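Putative exported protein (Bacteroides fragilis, PDB 4RAA) is of unknown function, a putative exported protein built as a six-bladed beta-propeller of the YWTD superfamily. Local coordinates at residues Y244-D247 against L248-D252. Sequence-based numbering, arbitrary orientation.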
loop_
_atom_site.group_PDB
_atom_site.type_symbol
_atom_site.label_atom_id
_atom_site.label_comp_id
_atom_site.label_asym_id
_atom_site.label_seq_id
_atom_site.Cartn_x
_atom_site.Cartn_y
_atom_site.Cartn_z
ATOM N N TYR A 244 -0.976 -17.189 -31.292
ATOM C CA TYR A 244 0.063 -17.950 -32.019
ATOM C C TYR A 244 0.432 -19.317 -31.436
ATOM O O TYR A 244 1.022 -20.128 -32.147
ATOM C CB TYR A 244 1.374 -17.132 -32.073
ATOM C CG TYR A 244 1.932 -16.749 -30.702
ATOM C CD1 TYR A 244 2.792 -17.610 -29.995
ATOM C CD2 TYR A 244 1.582 -15.525 -30.097
ATOM C CE1 TYR A 244 3.279 -17.263 -28.734
ATOM C CE2 TYR A 244 2.070 -15.173 -28.841
ATOM C CZ TYR A 244 2.920 -16.034 -28.168
ATOM O OH TYR A 244 3.402 -15.669 -26.934
ATOM N N LEU A 245 0.156 -19.536 -30.147
ATOM C CA LEU A 245 0.510 -20.781 -29.430
ATOM C C LEU A 245 0.201 -22.092 -30.164
ATOM O O LEU A 245 0.975 -23.041 -30.050
ATOM C CB LEU A 245 -0.138 -20.807 -28.036
ATOM C CG LEU A 245 0.173 -21.976 -27.085
ATOM C CD1 LEU A 245 1.668 -22.051 -26.778
ATOM C CD2 LEU A 245 -0.637 -21.825 -25.801
ATOM N N TYR A 246 -0.913 -22.142 -30.901
ATOM C CA TYR A 246 -1.276 -23.351 -31.672
ATOM C C TYR A 246 -0.298 -23.549 -32.807
ATOM O O TYR A 246 0.234 -24.644 -32.948
ATOM C CB TYR A 246 -2.713 -23.342 -32.232
ATOM C CG TYR A 246 -3.017 -24.566 -33.117
ATOM C CD1 TYR A 246 -3.237 -25.844 -32.556
ATOM C CD2 TYR A 246 -3.062 -24.455 -34.522
ATOM C CE1 TYR A 246 -3.495 -26.953 -33.360
ATOM C CE2 TYR A 246 -3.323 -25.561 -35.333
ATOM C CZ TYR A 246 -3.537 -26.801 -34.748
ATOM O OH TYR A 246 -3.804 -27.885 -35.546
ATOM N N ASP A 247 -0.097 -22.506 -33.614
ATOM C CA ASP A 247 0.850 -22.564 -34.741
ATOM C C ASP A 247 2.286 -22.814 -34.292
ATOM O O ASP A 247 3.034 -23.516 -34.977
ATOM C CB ASP A 247 0.790 -21.292 -35.606
ATOM C CG ASP A 247 -0.435 -21.230 -36.509
ATOM O OD1 ASP A 247 -1.083 -22.263 -36.782
ATOM O OD2 ASP A 247 -0.728 -20.121 -36.996
ATOM N N LEU A 248 2.653 -22.251 -33.145
ATOM C CA LEU A 248 3.982 -22.433 -32.571
ATOM C C LEU A 248 4.278 -23.906 -32.250
ATOM O O LEU A 248 5.371 -24.395 -32.526
ATOM C CB LEU A 248 4.123 -21.563 -31.317
ATOM C CG LEU A 248 5.424 -21.597 -30.520
ATOM C CD1 LEU A 248 6.635 -21.391 -31.403
ATOM C CD2 LEU A 248 5.402 -20.550 -29.412
ATOM N N ILE A 249 3.293 -24.596 -31.684
ATOM C CA ILE A 249 3.400 -26.027 -31.338
ATOM C C ILE A 249 3.515 -26.928 -32.587
ATOM O O ILE A 249 4.173 -27.968 -32.532
ATOM C CB ILE A 249 2.267 -26.419 -30.335
ATOM C CG1 ILE A 249 2.653 -25.854 -28.955
ATOM C CG2 ILE A 249 2.048 -27.926 -30.234
ATOM C CD1 ILE A 249 1.575 -25.903 -27.902
ATOM N N GLN A 250 2.911 -26.508 -33.702
ATOM C CA GLN A 250 3.012 -27.238 -34.977
ATOM C C GLN A 250 4.401 -27.152 -35.618
ATOM O O GLN A 250 4.725 -27.998 -36.451
ATOM C CB GLN A 250 1.988 -26.729 -36.014
ATOM C CG GLN A 250 0.525 -26.757 -35.582
ATOM C CD GLN A 250 0.066 -28.105 -35.063
ATOM O OE1 GLN A 250 -0.575 -28.197 -34.015
ATOM N NE2 GLN A 250 0.423 -29.162 -35.780
ATOM N N SER A 251 5.203 -26.143 -35.252
ATOM C CA SER A 251 6.540 -25.941 -35.831
ATOM C C SER A 251 7.645 -26.712 -35.118
ATOM O O SER A 251 7.463 -27.218 -34.007
ATOM C CB SER A 251 6.906 -24.450 -35.833
ATOM O OG SER A 251 7.044 -23.953 -34.511
ATOM N N ASP A 252 8.797 -26.758 -35.786
ATOM C CA ASP A 252 10.013 -27.371 -35.254
ATOM C C ASP A 252 10.675 -26.517 -34.164
ATOM O O ASP A 252 11.546 -27.030 -33.465
ATOM C CB ASP A 252 11.032 -27.634 -36.379
ATOM C CG ASP A 252 10.559 -28.694 -37.389
ATOM O OD1 ASP A 252 10.047 -29.761 -36.978
ATOM O OD2 ASP A 252 10.745 -28.472 -38.605
#
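Tyr244 meets Leu248 one turn on in a short helix: the carbonyl O of Tyr244 takes the amide N of Leu248 at 2.9 Å, an i to i+4 bond nearly in line with the C=O. Their side chains run side by side, and Leu248 CD2 meets the edge of the Tyr244 ring, close to its plane, 4.0 Å from CE1. With CG set between its backbone N and carbonyl carbon (chi1 58°), this buried tyrosine sends its hydroxyl to the carbonyl O of Tyr181, while its ring stands steeply against that of Phe177. One residue on, Leu245 O accepts Ile249 N at 3.2 Å, the donor lying above the carbonyl plane, and Leu245 CD1 rests beside Ile249 CD1. Tyr246 O receives a weak bond from Gln250 N. Gln250 CG, anti to its own carbonyl carbon (chi1 -56°), lies over one face of the Tyr246 ring, a CH-pi contact 4.3 Å from the centroid; the bend at chi2 then carries OE1 over the same ring, 3.2 Å from CE1. The amide is turned 35° from the ring plane, and OE1 has a weak hydrogen bond to Lys274. Asp247 O closes the segment with two weak, strongly bent bonds, from Gln250 N and Ser251 N. Further along, Leu248 O accepts both polar groups of Ser251: OG at 2.6 Å and N at 3.2 Å approach from the same face of the carbonyl plane. The helix lies at the rim of the propeller, in the connection between strands 213-222 and 254-261 of two different sheets; Tyr244, Asp247 and Ser251 pack on helix 230-237, Leu248 touches Pro228, and Ile249 rests on Lys274 in the turn between strands 265-272 and 275-282.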